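Local coordinates for protein adenosine deaminase (Burkholderia ambifaria, PDB 4GXW) that binds zinc and probably deaminates adenine or a related purine by hydrolysis, as a member of the adenosine and AMP deaminase family, at residues F25-P30 with A107-H112; F331-I336 with A348-W353; K295-T300 with E312-M317. All blocks are in the same frame, centred on the assembly; numbering follows the deposited sequence. Where two conformers were deposited one is given.

Contact 1: residues F25-P30 with A107-H112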
loop_
_atom_site.group_PDB
_atom_site.type_symbol
_atom_site.label_atom_id
_atom_site.label_comp_id
_atom_site.label_asym_id
_atom_site.label_seq_id
_atom_site.Cartn_x
_atom_site.Cartn_y
_atom_site.Cartn_z
ATOM N N PHE A 25 -17.202 3.390 -12.979
ATOM C CA PHE A 25 -17.291 2.158 -12.190
ATOM C C PHE A 25 -16.124 2.042 -11.216
ATOM O O PHE A 25 -16.330 1.849 -10.027
ATOM C CB PHE A 25 -17.366 0.927 -13.106
ATOM C CG PHE A 25 -17.300 -0.386 -12.373
ATOM C CD1 PHE A 25 -18.425 -0.912 -11.753
ATOM C CD2 PHE A 25 -16.112 -1.095 -12.309
ATOM C CE1 PHE A 25 -18.365 -2.122 -11.074
ATOM C CE2 PHE A 25 -16.046 -2.302 -11.636
ATOM C CZ PHE A 25 -17.172 -2.818 -11.015
ATOM N N PHE A 26 -14.901 2.178 -11.716
ATOM C CA PHE A 26 -13.736 1.994 -10.847
ATOM C C PHE A 26 -13.698 3.044 -9.747
ATOM O O PHE A 26 -13.304 2.753 -8.614
ATOM C CB PHE A 26 -12.435 2.011 -11.661
ATOM C CG PHE A 26 -12.337 0.890 -12.659
ATOM C CD1 PHE A 26 -12.528 -0.427 -12.259
ATOM C CD2 PHE A 26 -12.091 1.153 -14.001
ATOM C CE1 PHE A 26 -12.464 -1.462 -13.172
ATOM C CE2 PHE A 26 -12.012 0.117 -14.920
ATOM C CZ PHE A 26 -12.203 -1.191 -14.501
ATOM N N HIS A 27 -14.117 4.258 -10.082
ATOM C CA HIS A 27 -14.171 5.341 -9.113
ATOM C C HIS A 27 -15.197 5.108 -8.006
ATOM O O HIS A 27 -14.902 5.345 -6.833
ATOM C CB HIS A 27 -14.434 6.683 -9.809
ATOM C CG HIS A 27 -14.349 7.855 -8.882
ATOM N ND1 HIS A 27 -13.178 8.550 -8.670
ATOM C CD2 HIS A 27 -15.278 8.425 -8.078
ATOM C CE1 HIS A 27 -13.391 9.509 -7.786
ATOM N NE2 HIS A 27 -14.656 9.451 -7.408
ATOM N N ALA A 28 -16.391 4.655 -8.389
ATOM C CA ALA A 28 -17.499 4.468 -7.457
ATOM C C ALA A 28 -17.310 3.280 -6.512
ATOM O O ALA A 28 -17.908 3.236 -5.436
ATOM C CB ALA A 28 -18.804 4.323 -8.221
ATOM N N LEU A 29 -16.492 2.311 -6.926
ATOM C CA LEU A 29 -16.242 1.106 -6.131
ATOM C C LEU A 29 -15.844 1.452 -4.706
ATOM O O LEU A 29 -14.899 2.205 -4.494
ATOM C CB LEU A 29 -15.095 0.283 -6.733
ATOM C CG LEU A 29 -15.286 -0.540 -8.000
ATOM C CD1 LEU A 29 -14.071 -1.416 -8.244
ATOM C CD2 LEU A 29 -16.545 -1.376 -7.889
ATOM N N PRO A 30 -16.552 0.900 -3.717
ATOM C CA PRO A 30 -16.069 1.120 -2.344
ATOM C C PRO A 30 -14.771 0.351 -2.140
ATOM O O PRO A 30 -14.649 -0.776 -2.635
ATOM C CB PRO A 30 -17.181 0.551 -1.460
ATOM C CG PRO A 30 -18.003 -0.327 -2.360
ATOM C CD PRO A 30 -17.809 0.134 -3.774
ATOM N N ALA A 107 -11.427 10.669 -1.668
ATOM C CA ALA A 107 -11.965 11.185 -2.921
ATOM C C ALA A 107 -12.192 10.057 -3.930
ATOM O O ALA A 107 -12.962 10.213 -4.877
ATOM C CB ALA A 107 -11.041 12.253 -3.498
ATOM N N HIS A 108 -11.528 8.926 -3.716
ATOM C CA HIS A 108 -11.669 7.762 -4.585
ATOM C C HIS A 108 -12.458 6.647 -3.921
ATOM O O HIS A 108 -12.345 5.482 -4.301
ATOM C CB HIS A 108 -10.300 7.279 -5.057
ATOM C CG HIS A 108 -9.682 8.199 -6.054
ATOM N ND1 HIS A 108 -9.988 8.143 -7.393
ATOM C CD2 HIS A 108 -8.833 9.242 -5.904
ATOM C CE1 HIS A 108 -9.336 9.096 -8.035
ATOM N NE2 HIS A 108 -8.624 9.775 -7.153
ATOM N N ASN A 109 -13.262 7.022 -2.928
ATOM C CA ASN A 109 -14.129 6.085 -2.222
ATOM C C ASN A 109 -13.388 5.001 -1.442
ATOM O O ASN A 109 -13.928 3.915 -1.199
ATOM C CB ASN A 109 -15.184 5.495 -3.162
ATOM C CG ASN A 109 -16.225 6.517 -3.555
ATOM O OD1 ASN A 109 -16.885 7.108 -2.687
ATOM N ND2 ASN A 109 -16.361 6.767 -4.853
ATOM N N VAL A 110 -12.156 5.302 -1.036
ATOM C CA VAL A 110 -11.524 4.521 0.011
ATOM C C VAL A 110 -12.225 4.883 1.318
ATOM O O VAL A 110 -12.249 6.055 1.717
ATOM C CB VAL A 110 -10.009 4.784 0.094
ATOM C CG1 VAL A 110 -9.417 4.013 1.267
ATOM C CG2 VAL A 110 -9.320 4.383 -1.218
ATOM N N ARG A 111 -12.808 3.881 1.969
ATOM C CA ARG A 111 -13.570 4.099 3.196
ATOM C C ARG A 111 -12.754 3.771 4.434
ATOM O O ARG A 111 -13.098 4.172 5.545
ATOM C CB ARG A 111 -14.857 3.286 3.160
ATOM C CG ARG A 111 -15.778 3.767 2.057
ATOM C CD ARG A 111 -17.012 2.909 1.887
ATOM N NE ARG A 111 -17.894 3.467 0.863
ATOM C CZ ARG A 111 -19.029 2.902 0.463
ATOM N NH1 ARG A 111 -19.429 1.767 1.011
ATOM N NH2 ARG A 111 -19.767 3.480 -0.476
ATOM N N HIS A 112 -11.654 3.051 4.222
ATOM C CA HIS A 112 -10.777 2.612 5.295
ATOM C C HIS A 112 -9.384 2.442 4.705
ATOM O O HIS A 112 -9.207 1.693 3.740
ATOM C CB HIS A 112 -11.285 1.284 5.874
ATOM C CG HIS A 112 -10.402 0.707 6.936
ATOM N ND1 HIS A 112 -10.457 1.110 8.253
ATOM C CD2 HIS A 112 -9.440 -0.245 6.873
ATOM C CE1 HIS A 112 -9.560 0.438 8.953
ATOM N NE2 HIS A 112 -8.924 -0.384 8.137
#
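Asn-109 reaches from the loop that enters strand 110-117 to the C-terminal end of helix 20-28, where its CB and its amide nitrogen both meet the backbone. CB lies 3.6 Å from Leu-29 O. With CG anti to the carbonyl carbon (chi1 -71°), the amide is carried toward the last turn of the helix. CG itself is 3.7 Å from His-27 O. At the tip, ND2 donates to His-27 O at 2.8 Å, and the N-H...O angle of 176° makes this a straight bond. The amide lies flat to its acceptor, although the donor is tilted from the carbonyl plane. ND2 also packs against Ala-28 CA. Asn-109, with a positive phi, is the C-prime residue of the Schellman motif that ends helix 91-106; the contact therefore joins two helix ends.

The His-27 ring, with CG anti to the backbone N (chi1 -174°), extends across the His-108 side chain. The ring planes are oblique, their centroids 5.0 Å apart, and His-27 CE1 comes to 3.0 Å from Ala-107 O. The ND1 of His-108 has its hydrogen bond with Ser-311. Farther on, Pro-30 CB sits 3.5 Å above the Arg-111 guanidinium plane, over its centre, while Arg-111 NH1 makes a salt bridge with Glu-356.

The contact thus brings helix 20-28 and the lead-in to strand 31-33 against the start of strand 110-117. Backbone bonds from Asn-109 and Arg-111 to Lys-31 set these two parallel strands side by side, helix 310-319 supplies Ser-311 near the histidines, and helix 343-371 lies against Ala-28 and Pro-30.

Contact 2: residues F331-I336 with A348-W353; sequences FMLNGI and AWRAAW
Arg-350 NE and the backbone carbonyl of Leu-333 meet at one water between the two helices, in addition to the contact of their side chains. The water accepts from Arg-350 NE at 2.7 Å. Leu-333 O, 2.9 Å from the water oxygen, is one of several acceptors competing for its protons, so a carbonyl of helix 325-338 is bridged to a side chain of helix 343-371 without sole claim on the water. The water lies at the edge of the guanidinium, in its plane, as expected for a partner of an N-H. The same arginine is held a second time through NH2, which forms a salt bridge with Asp-337, one residue beyond segment 331-336. Ile-336 CG2 lies over one face of the guanidinium and packs 4.0 Å from Arg-350 CG.

Below this polar margin the contact is apolar. The other branch of Ile-336 ends in CD1, which reaches 3.8 Å from Trp-349 CB and also touches Trp-353 CE3, wedging against two tryptophans one helical turn apart. Those indoles lie over each other's faces, offset toward their rims, with Trp-353 CZ2 3.8 Å above the Trp-349 ring plane. Met-332 packs on Trp-353: CG meets the ring at its edge, near the plane, and SD lies 4.0 Å from Trp-353 CB. The bend at chi3 (73°) turns Met-332 CE to 3.6 Å from Trp-353 O.

The axes of segments 331-336 and 348-353 approach to 10.1 Å at 158°, nearly antiparallel, with 11 residues between the segments. This is a helical hairpin near the C-terminal end of the chain, and its tryptophans also touch Val-32 of strand 31-33. It is structural packing on the outside of the TIM barrel of the deaminase family, away from the zinc site.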
loop_
_atom_site.group_PDB
_atom_site.type_symbol
_atom_site.label_atom_id
_atom_site.label_comp_id
_atom_site.label_asym_id
_atom_site.label_seq_id
_atom_site.Cartn_x
_atom_site.Cartn_y
_atom_site.Cartn_z
ATOM N N PHE A 331 -11.761 -9.413 -5.028
ATOM C CA PHE A 331 -10.676 -8.605 -4.477
ATOM C C PHE A 331 -11.191 -7.632 -3.408
ATOM O O PHE A 331 -10.516 -7.399 -2.408
ATOM C CB PHE A 331 -9.954 -7.794 -5.561
ATOM C CG PHE A 331 -9.292 -8.617 -6.632
ATOM C CD1 PHE A 331 -8.967 -9.958 -6.446
ATOM C CD2 PHE A 331 -9.002 -8.029 -7.850
ATOM C CE1 PHE A 331 -8.350 -10.683 -7.453
ATOM C CE2 PHE A 331 -8.394 -8.749 -8.862
ATOM C CZ PHE A 331 -8.076 -10.081 -8.670
ATOM N N MET A 332 -12.365 -7.052 -3.641
ATOM C CA MET A 332 -13.010 -6.194 -2.650
ATOM C C MET A 332 -13.262 -6.957 -1.349
ATOM O O MET A 332 -12.942 -6.476 -0.254
ATOM C CB MET A 332 -14.334 -5.638 -3.192
ATOM C CG MET A 332 -15.046 -4.749 -2.181
ATOM S SD MET A 332 -16.675 -4.206 -2.726
ATOM C CE MET A 332 -17.603 -5.723 -2.571
ATOM N N LEU A 333 -13.813 -8.157 -1.470
ATOM C CA LEU A 333 -14.051 -8.989 -0.299
ATOM C C LEU A 333 -12.747 -9.384 0.397
ATOM O O LEU A 333 -12.689 -9.438 1.629
ATOM C CB LEU A 333 -14.885 -10.217 -0.676
ATOM C CG LEU A 333 -16.300 -9.895 -1.179
ATOM C CD1 LEU A 333 -16.957 -11.142 -1.730
ATOM C CD2 LEU A 333 -17.139 -9.292 -0.056
ATOM N N ASN A 334 -11.695 -9.632 -0.386
ATOM C CA ASN A 334 -10.379 -9.927 0.182
ATOM C C ASN A 334 -9.844 -8.776 1.026
ATOM O O ASN A 334 -9.229 -8.989 2.074
ATOM C CB ASN A 334 -9.368 -10.269 -0.917
ATOM C CG ASN A 334 -9.736 -11.520 -1.695
ATOM O OD1 ASN A 334 -10.555 -12.343 -1.249
ATOM N ND2 ASN A 334 -9.112 -11.681 -2.859
ATOM N N GLY A 335 -10.039 -7.553 0.551
ATOM C CA GLY A 335 -9.653 -6.378 1.318
ATOM C C GLY A 335 -10.368 -6.284 2.658
ATOM O O GLY A 335 -9.763 -5.902 3.669
ATOM N N ILE A 336 -11.650 -6.630 2.678
ATOM C CA ILE A 336 -12.404 -6.667 3.921
ATOM C C ILE A 336 -11.823 -7.734 4.860
ATOM O O ILE A 336 -11.570 -7.469 6.040
ATOM C CB ILE A 336 -13.898 -6.936 3.664
ATOM C CG1 ILE A 336 -14.534 -5.716 2.989
ATOM C CG2 ILE A 336 -14.606 -7.246 4.976
ATOM C CD1 ILE A 336 -15.876 -5.992 2.329
ATOM N N ALA A 348 -20.375 -6.219 8.626
ATOM C CA ALA A 348 -21.163 -5.094 8.142
ATOM C C ALA A 348 -20.709 -4.667 6.744
ATOM O O ALA A 348 -21.530 -4.435 5.855
ATOM C CB ALA A 348 -21.101 -3.926 9.128
ATOM N N TRP A 349 -19.402 -4.587 6.534
ATOM C CA TRP A 349 -18.893 -4.195 5.229
ATOM C C TRP A 349 -19.290 -5.208 4.162
ATOM O O TRP A 349 -19.694 -4.827 3.063
ATOM C CB TRP A 349 -17.365 -4.039 5.258
ATOM C CG TRP A 349 -16.874 -2.801 5.979
ATOM C CD1 TRP A 349 -17.620 -1.734 6.384
ATOM C CD2 TRP A 349 -15.520 -2.513 6.367
ATOM N NE1 TRP A 349 -16.815 -0.799 6.999
ATOM C CE2 TRP A 349 -15.524 -1.257 7.002
ATOM C CE3 TRP A 349 -14.307 -3.197 6.235
ATOM C CZ2 TRP A 349 -14.358 -0.668 7.507
ATOM C CZ3 TRP A 349 -13.151 -2.616 6.747
ATOM C CH2 TRP A 349 -13.189 -1.365 7.366
ATOM N N ARG A 350 -19.193 -6.495 4.478
ATOM C CA ARG A 350 -19.586 -7.492 3.483
ATOM C C ARG A 350 -21.053 -7.347 3.117
ATOM O O ARG A 350 -21.411 -7.371 1.940
ATOM C CB ARG A 350 -19.352 -8.910 3.991
ATOM C CG ARG A 350 -17.902 -9.275 4.161
ATOM C CD ARG A 350 -17.749 -10.746 4.521
ATOM N NE ARG A 350 -16.411 -10.983 5.047
ATOM C CZ ARG A 350 -16.118 -11.093 6.339
ATOM N NH1 ARG A 350 -17.075 -11.029 7.258
ATOM N NH2 ARG A 350 -14.861 -11.282 6.713
ATOM N N ALA A 351 -21.899 -7.199 4.130
ATOM C CA ALA A 351 -23.336 -7.119 3.904
ATOM C C ALA A 351 -23.739 -5.866 3.125
ATOM O O ALA A 351 -24.713 -5.892 2.371
ATOM C CB ALA A 351 -24.089 -7.193 5.234
ATOM N N ALA A 352 -23.011 -4.767 3.309
ATOM C CA ALA A 352 -23.356 -3.510 2.647
ATOM C C ALA A 352 -22.651 -3.319 1.308
ATOM O O ALA A 352 -23.271 -2.911 0.334
ATOM C CB ALA A 352 -23.074 -2.330 3.557
ATOM N N TRP A 353 -21.357 -3.604 1.258
ATOM C CA TRP A 353 -20.592 -3.304 0.050
ATOM C C TRP A 353 -20.849 -4.277 -1.102
ATOM O O TRP A 353 -20.725 -3.893 -2.267
ATOM C CB TRP A 353 -19.089 -3.256 0.311
ATOM C CG TRP A 353 -18.621 -2.250 1.331
ATOM C CD1 TRP A 353 -19.379 -1.527 2.209
ATOM C CD2 TRP A 353 -17.267 -1.866 1.557
ATOM N NE1 TRP A 353 -18.565 -0.723 2.984
ATOM C CE2 TRP A 353 -17.266 -0.920 2.602
ATOM C CE3 TRP A 353 -16.053 -2.239 0.983
ATOM C CZ2 TRP A 353 -16.089 -0.336 3.080
ATOM C CZ3 TRP A 353 -14.886 -1.664 1.456
ATOM C CH2 TRP A 353 -14.915 -0.717 2.494
HETATM O O HOH W 1 -15.066 -10.623 2.788
#

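Contact 3: residues K295-T300 with E312-M317; sequences KIHPNT and EAWELM
Trp-314 turns one face of its indole to Pro-298 through chi1 -76°, which sets CG anti to the carbonyl carbon, and chi2 81°, which sets the rotation of the ring. The contact is a strand-to-helix layer of the TIM barrel: strand 295-298 packs against helix 310-319, which comes later in the chain, after the short helix 303-306. Pro-298 CG stands 3.5 Å above the indole, over its centre, and only 15° off the normal of the six-membered ring, a CH-pi contact whose nearest ring atom is Trp-314 CE2. Met-317 packs against the CB end of the same proline: Pro-298 CB meets Met-317 CG at 3.8 Å. Because the methionine chain is bent at both chi2 and chi3, its CE comes to 3.8 Å from Ile-296 CD1. Just past the strand, Ala-313 CB lies 4.1 Å from Thr-300 CG2.

His-297 approaches at the edge of the indole, NE2 being 3.9 Å from Trp-314 CZ2. Asn-299 ND2 donates to His-297 ND1 at 3.0 Å, somewhat bent. Asn-299 OD1 accepts from Leu-34 N and Thr-300 OG1 has its hydrogen bond with Glu-33, so both residues are bonded just ahead of His-35 in the sequence. The Asn-299 side chain is about 8 Å from the zinc ion, which His-35, His-37, His-216 and Asp-301, the residue after Thr-300, bind. A water in the indole plane joins the two segments, accepting from Trp-314 NE1 at 2.9 Å and donating to Pro-298 O.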
loop_
_atom_site.group_PDB
_atom_site.type_symbol
_atom_site.label_atom_id
_atom_site.label_comp_id
_atom_site.label_asym_id
_atom_site.label_seq_id
_atom_site.Cartn_x
_atom_site.Cartn_y
_atom_site.Cartn_z
ATOM N N LYS A 295 -5.685 -15.149 -2.103
ATOM C CA LYS A 295 -6.481 -13.931 -1.979
ATOM C C LYS A 295 -5.589 -12.719 -2.144
ATOM O O LYS A 295 -4.724 -12.477 -1.298
ATOM C CB LYS A 295 -7.139 -13.867 -0.594
ATOM C CG LYS A 295 -8.215 -14.905 -0.348
ATOM C CD LYS A 295 -8.944 -14.623 0.968
ATOM C CE LYS A 295 -10.140 -15.545 1.166
ATOM N NZ LYS A 295 -10.956 -15.131 2.347
ATOM N N ILE A 296 -5.783 -11.964 -3.217
ATOM C CA ILE A 296 -5.031 -10.738 -3.420
ATOM C C ILE A 296 -5.928 -9.512 -3.307
ATOM O O ILE A 296 -7.156 -9.609 -3.413
ATOM C CB ILE A 296 -4.244 -10.717 -4.760
ATOM C CG1 ILE A 296 -5.188 -10.545 -5.959
ATOM C CG2 ILE A 296 -3.377 -11.972 -4.891
ATOM C CD1 ILE A 296 -4.458 -10.434 -7.304
ATOM N N HIS A 297 -5.297 -8.359 -3.124
ATOM C CA HIS A 297 -5.999 -7.095 -2.974
ATOM C C HIS A 297 -5.099 -6.000 -3.520
ATOM O O HIS A 297 -3.977 -5.846 -3.050
ATOM C CB HIS A 297 -6.315 -6.839 -1.500
ATOM C CG HIS A 297 -6.948 -5.509 -1.256
ATOM N ND1 HIS A 297 -6.244 -4.434 -0.759
ATOM C CD2 HIS A 297 -8.214 -5.076 -1.464
ATOM C CE1 HIS A 297 -7.055 -3.393 -0.667
ATOM N NE2 HIS A 297 -8.253 -3.752 -1.093
ATOM N N PRO A 298 -5.576 -5.247 -4.521
ATOM C CA PRO A 298 -4.725 -4.252 -5.187
ATOM C C PRO A 298 -4.655 -2.919 -4.439
ATOM O O PRO A 298 -5.636 -2.514 -3.803
ATOM C CB PRO A 298 -5.416 -4.061 -6.532
ATOM C CG PRO A 298 -6.864 -4.258 -6.200
ATOM C CD PRO A 298 -6.897 -5.351 -5.166
ATOM N N ASN A 299 -3.503 -2.250 -4.538
ATOM C CA ASN A 299 -3.216 -1.046 -3.780
ATOM C C ASN A 299 -2.276 -0.146 -4.573
ATOM O O ASN A 299 -1.689 -0.590 -5.560
ATOM C CB ASN A 299 -2.550 -1.422 -2.456
ATOM C CG ASN A 299 -3.494 -2.110 -1.510
ATOM O OD1 ASN A 299 -4.187 -1.450 -0.756
ATOM N ND2 ASN A 299 -3.525 -3.446 -1.539
ATOM N N THR A 300 -2.101 1.096 -4.109
ATOM C CA THR A 300 -1.272 2.088 -4.801
ATOM C C THR A 300 0.204 2.107 -4.393
ATOM O O THR A 300 1.050 2.492 -5.205
ATOM C CB THR A 300 -1.846 3.532 -4.685
ATOM O OG1 THR A 300 -1.888 3.936 -3.310
ATOM C CG2 THR A 300 -3.249 3.632 -5.299
ATOM N N GLU A 312 -7.411 4.110 -10.246
ATOM C CA GLU A 312 -6.523 3.658 -11.307
ATOM C C GLU A 312 -5.886 2.301 -11.002
ATOM O O GLU A 312 -5.678 1.491 -11.911
ATOM C CB GLU A 312 -5.439 4.709 -11.563
ATOM C CG GLU A 312 -5.938 5.971 -12.260
ATOM C CD GLU A 312 -4.886 7.062 -12.334
ATOM O OE1 GLU A 312 -4.129 7.228 -11.350
ATOM O OE2 GLU A 312 -4.800 7.748 -13.379
ATOM N N ALA A 313 -5.561 2.057 -9.734
ATOM C CA ALA A 313 -5.004 0.764 -9.367
ATOM C C ALA A 313 -5.994 -0.363 -9.645
ATOM O O ALA A 313 -5.628 -1.401 -10.196
ATOM C CB ALA A 313 -4.552 0.766 -7.903
ATOM N N TRP A 314 -7.257 -0.131 -9.297
ATOM C CA TRP A 314 -8.324 -1.070 -9.606
ATOM C C TRP A 314 -8.523 -1.228 -11.124
ATOM O O TRP A 314 -8.655 -2.345 -11.632
ATOM C CB TRP A 314 -9.617 -0.658 -8.867
ATOM C CG TRP A 314 -9.517 -1.025 -7.430
ATOM C CD1 TRP A 314 -8.876 -0.331 -6.448
ATOM C CD2 TRP A 314 -9.996 -2.234 -6.821
ATOM N NE1 TRP A 314 -8.949 -1.018 -5.257
ATOM C CE2 TRP A 314 -9.626 -2.190 -5.462
ATOM C CE3 TRP A 314 -10.712 -3.338 -7.291
ATOM C CZ2 TRP A 314 -9.948 -3.216 -4.568
ATOM C CZ3 TRP A 314 -11.028 -4.351 -6.406
ATOM C CH2 TRP A 314 -10.646 -4.283 -5.061
ATOM N N GLU A 315 -8.505 -0.111 -11.846
ATOM C CA GLU A 315 -8.620 -0.136 -13.305
ATOM C C GLU A 315 -7.565 -1.049 -13.948
ATOM O O GLU A 315 -7.890 -1.865 -14.813
ATOM C CB GLU A 315 -8.495 1.280 -13.867
ATOM C CG GLU A 315 -8.407 1.324 -15.386
ATOM C CD GLU A 315 -8.256 2.730 -15.930
ATOM O OE1 GLU A 315 -8.728 3.679 -15.266
ATOM O OE2 GLU A 315 -7.662 2.894 -17.025
ATOM N N LEU A 316 -6.310 -0.927 -13.506
ATOM C CA LEU A 316 -5.224 -1.721 -14.084
ATOM C C LEU A 316 -5.453 -3.226 -13.971
ATOM O O LEU A 316 -5.088 -3.983 -14.871
ATOM C CB LEU A 316 -3.881 -1.352 -13.445
ATOM C CG LEU A 316 -3.308 0.013 -13.825
ATOM C CD1 LEU A 316 -2.033 0.290 -13.037
ATOM C CD2 LEU A 316 -3.051 0.104 -15.326
ATOM N N MET A 317 -6.047 -3.664 -12.866
ATOM C CA MET A 317 -6.341 -5.088 -12.702
ATOM C C MET A 317 -7.242 -5.605 -13.829
ATOM O O MET A 317 -7.060 -6.717 -14.332
ATOM C CB MET A 317 -6.999 -5.343 -11.346
ATOM C CG MET A 317 -6.189 -4.849 -10.168
ATOM S SD MET A 317 -4.583 -5.652 -9.969
ATOM C CE MET A 317 -5.061 -7.193 -9.210
HETATM O O HOH W 2 -7.365 -0.560 -2.825
#

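Contact 3 is the buried member of the set, all its touching residues being in the interior and its segment 295-300 ending just before the zinc ligand Asp-301; contacts 1 and 2 are partly buried and lie farther from the chain's centre. Their chemistry differs accordingly: contact 1 has a direct amide-to-carbonyl bond, contact 2 a water-bridged, charged margin, and contact 3 mainly apolar and aromatic packing. They share neighbours. Pro-30 of contact 1 touches Trp-353 and Met-332 of contact 2, Leu-29 packs on Trp-314 of contact 3, and Asn-334 ND2 probably hydrogen-bonds Ile-296 O, joining contacts 2 and 3 through helix 325-338.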